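Local coordinates for UPF0434 family protein (Haloferax volcanii, PDB 6F5Z) that probably activates partner methyltransferases as the small Trm112 subunit, here in complex with a putative methyltransferase, at residues C[11-21]-C[33-44]. Residues are numbered along the deposited sequence; the frame is centred on the assembly and turned at random.
Sequences DPLDKSELELE and GRLIGTVTGEVY
Strand 18-21 runs antiparallel to strand 33-37, their axes 4.3 Å apart at closest approach. Glu19 pairs with Ile36 and Glu21 with Arg34, each through two backbone hydrogen bonds. Glu17 O ends the pairing by accepting twice from Thr38: from N, nearly along the C=O axis, and from OG1 at 2.7 Å. Leu18, Leu20 and Leu35 share one face of the sheet. Leu35 CD2 reaches Leu18 CB and Leu20 CD1, and Leu18 CD2 meets Tyr44 CD2 at 3.8 Å. On the other face, Glu21 OE1 makes a 3.2 Å salt bridge with Arg34 NH1 through its anti lone pair, near the guanidinium plane. Arg34 has its stronger partner in Asp23, which forms a salt bridge with NH2. Strand 18-22 is an outer strand of the antiparallel sheet within this chain, and 33-37 is its inner neighbour, in a Trm112p-like domain of the zinc beta-ribbon clan. Beyond them, the buried Asp11 ties its loop to the 38-42 turn and to strand 43-47. Its CG lies anti to the backbone N (chi1 -166°), which brings the carboxylate up to Thr40 and Tyr44. Asp11 OD2 takes Thr40 OG1 on its syn lone pair at 2.6 Å. Asp11 OD1 accepts Tyr44 OH at 2.7 Å and Leu13 N from opposite faces of the carboxylate, the latter bond closing an Asx turn. Replacing Asp11 by alanine would probably leave the Thr40 and Tyr44 hydroxyls and Leu13 N without their shared acceptor group. Pro12 CD makes an off-centre CH-pi contact with the Tyr44 ring. Water 1 links Asp11 OD2, Ser16 OG and Thr40 N.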
ATOM      1  N   ASP C  11      -3.586  -9.655  29.295  1.00 15.73           N
ATOM      2  CA  ASP C  11      -4.934  -9.460  29.747  1.00 15.41           C
ATOM      3  C   ASP C  11      -5.583  -8.338  28.923  1.00 16.35           C
ATOM      4  O   ASP C  11      -5.029  -7.265  28.846  1.00 17.86           O
ATOM      5  CB  ASP C  11      -4.905  -9.061  31.228  1.00 16.87           C
ATOM      6  CG  ASP C  11      -6.233  -9.130  31.940  1.00 20.59           C
ATOM      7  OD1 ASP C  11      -7.276  -8.787  31.318  1.00 19.48           O
ATOM      8  OD2 ASP C  11      -6.238  -9.455  33.149  1.00 18.24           O
ATOM      9  N   PRO C  12      -6.713  -8.573  28.254  1.00 16.71           N
ATOM     10  CA  PRO C  12      -7.318  -7.491  27.444  1.00 17.15           C
ATOM     11  C   PRO C  12      -7.747  -6.292  28.258  1.00 22.24           C
ATOM     12  O   PRO C  12      -7.805  -5.197  27.704  1.00 22.24           O
ATOM     13  CB  PRO C  12      -8.534  -8.163  26.806  1.00 19.45           C
ATOM     14  CG  PRO C  12      -8.869  -9.339  27.713  1.00 23.52           C
ATOM     15  CD  PRO C  12      -7.514  -9.817  28.199  1.00 18.33           C
ATOM     16  N   LEU C  13      -7.986  -6.468  29.585  1.00 18.11           N
ATOM     17  CA  LEU C  13      -8.479  -5.323  30.366  1.00 18.79           C
ATOM     18  C   LEU C  13      -7.439  -4.256  30.589  1.00 22.04           C
ATOM     19  O   LEU C  13      -7.747  -3.081  30.446  1.00 23.52           O
ATOM     20  CB  LEU C  13      -8.987  -5.789  31.723  1.00 19.37           C
ATOM     21  CG  LEU C  13     -10.263  -6.615  31.719  1.00 24.05           C
ATOM     22  CD1 LEU C  13     -10.505  -7.208  33.078  1.00 25.06           C
ATOM     23  CD2 LEU C  13     -11.474  -5.759  31.329  1.00 26.97           C
ATOM     24  N   ASP C  14      -6.221  -4.648  30.963  1.00 18.71           N
ATOM     25  CA  ASP C  14      -5.179  -3.681  31.319  1.00 17.72           C
ATOM     26  C   ASP C  14      -3.805  -3.982  30.715  1.00 21.99           C
ATOM     27  O   ASP C  14      -2.802  -3.298  31.017  1.00 22.19           O
ATOM     28  CB  ASP C  14      -5.083  -3.581  32.862  1.00 19.42           C
ATOM     29  CG  ASP C  14      -4.551  -4.856  33.485  1.00 24.39           C
ATOM     30  OD1 ASP C  14      -4.469  -5.882  32.773  1.00 22.04           O
ATOM     31  OD2 ASP C  14      -4.166  -4.822  34.677  1.00 26.00           O
ATOM     32  N   LYS C  15      -3.756  -4.984  29.830  1.00 18.58           N
ATOM     33  CA  LYS C  15      -2.537  -5.350  29.107  1.00 18.38           C
ATOM     34  C   LYS C  15      -1.437  -5.907  29.989  1.00 22.81           C
ATOM     35  O   LYS C  15      -0.276  -5.956  29.581  1.00 23.62           O
ATOM     36  CB  LYS C  15      -1.994  -4.185  28.207  1.00 21.75           C
ATOM     37  CG  LYS C  15      -3.068  -3.400  27.442  1.00 22.38           C
ATOM     38  CD  LYS C  15      -4.057  -4.262  26.663  1.00 19.52           C
ATOM     39  CE  LYS C  15      -5.063  -3.369  26.004  1.00 23.12           C
ATOM     40  NZ  LYS C  15      -6.179  -4.141  25.479  1.00 21.35           N
ATOM     41  N   SER C  16      -1.817  -6.422  31.164  1.00 19.01           N
ATOM     42  CA  SER C  16      -0.859  -7.019  32.071  1.00 18.37           C
ATOM     43  C   SER C  16      -0.604  -8.485  31.713  1.00 19.30           C
ATOM     44  O   SER C  16      -1.302  -9.092  30.893  1.00 19.47           O
ATOM     45  CB  SER C  16      -1.353  -6.879  33.510  1.00 20.02           C
ATOM     46  OG  SER C  16      -2.650  -7.429  33.618  1.00 23.66           O
ATOM     47  N   GLU C  17       0.406  -9.058  32.351  1.00 19.60           N
ATOM     48  CA  GLU C  17       0.810 -10.430  32.119  1.00 19.00           C
ATOM     49  C   GLU C  17      -0.269 -11.419  32.554  1.00 20.62           C
ATOM     50  O   GLU C  17      -0.971 -11.176  33.542  1.00 19.68           O
ATOM     51  CB  GLU C  17       2.114 -10.684  32.929  1.00 20.93           C
ATOM     52  CG  GLU C  17       2.875 -11.952  32.564  1.00 36.08           C
ATOM     53  CD  GLU C  17       3.545 -12.016  31.199  1.00 69.97           C
ATOM     54  OE1 GLU C  17       3.885 -13.144  30.771  1.00 73.65           O
ATOM     55  OE2 GLU C  17       3.743 -10.955  30.561  1.00 67.84           O
ATOM     56  N   LEU C  18      -0.372 -12.549  31.814  1.00 17.26           N
ATOM     57  CA  LEU C  18      -1.255 -13.657  32.157  1.00 17.24           C
ATOM     58  C   LEU C  18      -0.402 -14.809  32.658  1.00 18.88           C
ATOM     59  O   LEU C  18       0.687 -15.079  32.134  1.00 19.72           O
ATOM     60  CB  LEU C  18      -2.030 -14.166  30.920  1.00 16.49           C
ATOM     61  CG  LEU C  18      -2.980 -13.126  30.333  1.00 17.86           C
ATOM     62  CD1 LEU C  18      -3.273 -13.468  28.843  1.00 17.93           C
ATOM     63  CD2 LEU C  18      -4.303 -13.037  31.116  1.00 16.85           C
ATOM     64  N   GLU C  19      -0.937 -15.546  33.613  1.00 16.51           N
ATOM     65  CA  GLU C  19      -0.334 -16.768  34.122  1.00 17.89           C
ATOM     66  C   GLU C  19      -1.072 -17.907  33.412  1.00 18.97           C
ATOM     67  O   GLU C  19      -2.291 -17.940  33.421  1.00 19.00           O
ATOM     68  CB  GLU C  19      -0.579 -16.855  35.651  1.00 20.40           C
ATOM     69  CG  GLU C  19      -0.151 -18.153  36.320  1.00 31.62           C
ATOM     70  CD  GLU C  19      -0.877 -18.501  37.612  1.00 63.25           C
ATOM     71  OE1 GLU C  19      -1.004 -19.711  37.908  1.00 59.33           O
ATOM     72  OE2 GLU C  19      -1.332 -17.572  38.321  1.00 57.15           O
ATOM     73  N   LEU C  20      -0.326 -18.868  32.878  1.00 16.42           N
ATOM     74  CA  LEU C  20      -0.919 -20.042  32.251  1.00 16.60           C
ATOM     75  C   LEU C  20      -1.004 -21.193  33.240  1.00 18.36           C
ATOM     76  O   LEU C  20       0.015 -21.547  33.873  1.00 19.44           O
ATOM     77  CB  LEU C  20      -0.072 -20.469  31.028  1.00 16.40           C
ATOM     78  CG  LEU C  20      -0.448 -21.792  30.347  1.00 18.30           C
ATOM     79  CD1 LEU C  20      -1.841 -21.696  29.689  1.00 17.69           C
ATOM     80  CD2 LEU C  20       0.586 -22.188  29.347  1.00 19.83           C
ATOM     81  N   GLU C  21      -2.191 -21.810  33.320  1.00 16.18           N
ATOM     82  CA  GLU C  21      -2.442 -23.054  34.038  1.00 16.22           C
ATOM     83  C   GLU C  21      -2.854 -24.074  32.966  1.00 19.07           C
ATOM     84  O   GLU C  21      -3.747 -23.797  32.143  1.00 18.44           O
ATOM     85  CB  GLU C  21      -3.565 -22.927  35.065  1.00 18.11           C
ATOM     86  CG  GLU C  21      -3.210 -22.043  36.239  1.00 26.20           C
ATOM     87  CD  GLU C  21      -4.228 -22.103  37.365  1.00 34.99           C
ATOM     88  OE1 GLU C  21      -5.332 -22.660  37.154  1.00 27.71           O
ATOM     89  OE2 GLU C  21      -3.945 -21.519  38.437  1.00 35.81           O
ATOM     90  N   GLY C  33      -7.159 -25.504  29.869  1.00 15.90           N
ATOM     91  CA  GLY C  33      -6.417 -24.727  30.838  1.00 15.74           C
ATOM     92  C   GLY C  33      -7.024 -23.352  30.960  1.00 16.78           C
ATOM     93  O   GLY C  33      -8.198 -23.162  30.633  1.00 16.92           O
ATOM     94  N   ARG C  34      -6.231 -22.423  31.464  1.00 15.00           N
ATOM     95  CA  ARG C  34      -6.730 -21.072  31.600  1.00 15.30           C
ATOM     96  C   ARG C  34      -5.565 -20.105  31.666  1.00 15.62           C
ATOM     97  O   ARG C  34      -4.454 -20.478  32.035  1.00 16.15           O
ATOM     98  CB  ARG C  34      -7.648 -20.928  32.833  1.00 19.13           C
ATOM     99  CG  ARG C  34      -6.941 -21.223  34.143  1.00 22.98           C
ATOM    100  CD  ARG C  34      -7.895 -21.712  35.257  1.00 24.64           C
ATOM    101  NE  ARG C  34      -8.692 -22.834  34.772  1.00 24.38           N
ATOM    102  CZ  ARG C  34      -8.247 -24.092  34.678  1.00 26.21           C
ATOM    103  NH1 ARG C  34      -7.056 -24.423  35.168  1.00 21.63           N
ATOM    104  NH2 ARG C  34      -9.001 -25.025  34.122  1.00 27.11           N
ATOM    105  N   LEU C  35      -5.846 -18.851  31.319  1.00 15.08           N
ATOM    106  CA  LEU C  35      -4.913 -17.747  31.388  1.00 15.71           C
ATOM    107  C   LEU C  35      -5.468 -16.818  32.458  1.00 16.21           C
ATOM    108  O   LEU C  35      -6.634 -16.429  32.372  1.00 17.87           O
ATOM    109  CB  LEU C  35      -4.871 -17.038  30.007  1.00 15.84           C
ATOM    110  CG  LEU C  35      -4.086 -17.844  28.981  1.00 17.28           C
ATOM    111  CD1 LEU C  35      -4.437 -17.403  27.533  1.00 18.37           C
ATOM    112  CD2 LEU C  35      -2.574 -17.703  29.197  1.00 16.28           C
ATOM    113  N   ILE C  36      -4.684 -16.538  33.491  1.00 15.76           N
ATOM    114  CA  ILE C  36      -5.172 -15.750  34.619  1.00 16.38           C
ATOM    115  C   ILE C  36      -4.474 -14.422  34.707  1.00 18.02           C
ATOM    116  O   ILE C  36      -3.251 -14.373  34.706  1.00 18.04           O
ATOM    117  CB  ILE C  36      -5.001 -16.560  35.930  1.00 19.89           C
ATOM    118  CG1 ILE C  36      -5.716 -17.928  35.847  1.00 20.43           C
ATOM    119  CG2 ILE C  36      -5.536 -15.738  37.131  1.00 20.54           C
ATOM    120  CD1 ILE C  36      -5.432 -18.881  37.000  1.00 28.72           C
ATOM    121  N   GLY C  37      -5.263 -13.346  34.759  1.00 17.07           N
ATOM    122  CA  GLY C  37      -4.710 -12.011  34.887  1.00 17.43           C
ATOM    123  C   GLY C  37      -3.937 -11.859  36.191  1.00 19.89           C
ATOM    124  O   GLY C  37      -4.523 -12.027  37.261  1.00 20.55           O
ATOM    125  N   THR C  38      -2.636 -11.560  36.106  1.00 18.71           N
ATOM    126  CA  THR C  38      -1.763 -11.395  37.292  1.00 17.97           C
ATOM    127  C   THR C  38      -2.129 -10.153  38.119  1.00 22.25           C
ATOM    128  O   THR C  38      -1.659 -10.036  39.267  1.00 22.58           O
ATOM    129  CB  THR C  38      -0.290 -11.333  36.872  1.00 21.77           C
ATOM    130  OG1 THR C  38      -0.120 -10.243  35.983  1.00 21.20           O
ATOM    131  CG2 THR C  38       0.225 -12.673  36.245  1.00 21.64           C
ATOM    132  N   VAL C  39      -2.889  -9.208  37.533  1.00 17.14           N
ATOM    133  CA  VAL C  39      -3.298  -7.982  38.226  1.00 15.82           C
ATOM    134  C   VAL C  39      -4.786  -7.984  38.466  1.00 18.67           C
ATOM    135  O   VAL C  39      -5.239  -7.679  39.583  1.00 18.58           O
ATOM    136  CB  VAL C  39      -2.859  -6.738  37.401  1.00 20.32           C
ATOM    137  CG1 VAL C  39      -3.336  -5.435  38.039  1.00 21.65           C
ATOM    138  CG2 VAL C  39      -1.348  -6.705  37.193  1.00 20.31           C
ATOM    139  N   THR C  40      -5.579  -8.310  37.436  1.00 17.15           N
ATOM    140  CA  THR C  40      -7.038  -8.257  37.576  1.00 17.22           C
ATOM    141  C   THR C  40      -7.647  -9.487  38.253  1.00 18.49           C
ATOM    142  O   THR C  40      -8.804  -9.428  38.677  1.00 19.06           O
ATOM    143  CB  THR C  40      -7.702  -8.161  36.171  1.00 19.54           C
ATOM    144  OG1 THR C  40      -7.437  -9.384  35.466  1.00 19.16           O
ATOM    145  CG2 THR C  40      -7.204  -6.967  35.377  1.00 19.64           C
ATOM    146  N   GLY C  41      -6.935 -10.609  38.192  1.00 17.82           N
ATOM    147  CA  GLY C  41      -7.373 -11.919  38.673  1.00 17.67           C
ATOM    148  C   GLY C  41      -8.409 -12.548  37.747  1.00 19.09           C
ATOM    149  O   GLY C  41      -8.963 -13.608  38.062  1.00 19.63           O
ATOM    150  N   GLU C  42      -8.680 -11.913  36.575  1.00 16.52           N
ATOM    151  CA  GLU C  42      -9.691 -12.464  35.660  1.00 16.47           C
ATOM    152  C   GLU C  42      -9.178 -13.785  35.044  1.00 18.60           C
ATOM    153  O   GLU C  42      -7.988 -13.947  34.784  1.00 19.77           O
ATOM    154  CB  GLU C  42     -10.071 -11.444  34.565  1.00 18.84           C
ATOM    155  CG  GLU C  42     -10.792 -10.218  35.120  1.00 24.84           C
ATOM    156  CD  GLU C  42     -12.145 -10.387  35.797  1.00 32.65           C
ATOM    157  OE1 GLU C  42     -12.787 -11.452  35.643  1.00 30.83           O
ATOM    158  OE2 GLU C  42     -12.580  -9.412  36.456  1.00 32.70           O
ATOM    159  N   VAL C  43     -10.084 -14.749  34.891  1.00 17.82           N
ATOM    160  CA  VAL C  43      -9.770 -16.077  34.377  1.00 17.84           C
ATOM    161  C   VAL C  43     -10.297 -16.178  32.950  1.00 18.21           C
ATOM    162  O   VAL C  43     -11.502 -16.059  32.743  1.00 19.87           O
ATOM    163  CB  VAL C  43     -10.350 -17.194  35.286  1.00 21.61           C
ATOM    164  CG1 VAL C  43     -10.045 -18.586  34.693  1.00 21.64           C
ATOM    165  CG2 VAL C  43      -9.796 -17.082  36.717  1.00 22.33           C
ATOM    166  N   TYR C  44      -9.399 -16.422  31.992  1.00 16.19           N
ATOM    167  CA  TYR C  44      -9.714 -16.552  30.559  1.00 16.18           C
ATOM    168  C   TYR C  44      -9.527 -18.026  30.214  1.00 16.65           C
ATOM    169  O   TYR C  44      -8.387 -18.516  30.186  1.00 17.98           O
ATOM    170  CB  TYR C  44      -8.799 -15.634  29.750  1.00 16.44           C
ATOM    171  CG  TYR C  44      -8.992 -14.188  30.164  1.00 15.40           C
ATOM    172  CD1 TYR C  44     -10.103 -13.464  29.736  1.00 17.67           C
ATOM    173  CD2 TYR C  44      -8.052 -13.533  30.960  1.00 16.48           C
ATOM    174  CE1 TYR C  44     -10.295 -12.141  30.116  1.00 16.44           C
ATOM    175  CE2 TYR C  44      -8.220 -12.193  31.320  1.00 16.89           C
ATOM    176  CZ  TYR C  44      -9.348 -11.503  30.896  1.00 17.76           C
ATOM    177  OH  TYR C  44      -9.585 -10.178  31.230  1.00 18.65           O
TER
HETATM  178  O   HOH W   1      -4.257  -8.991  34.927  1.00 20.08           O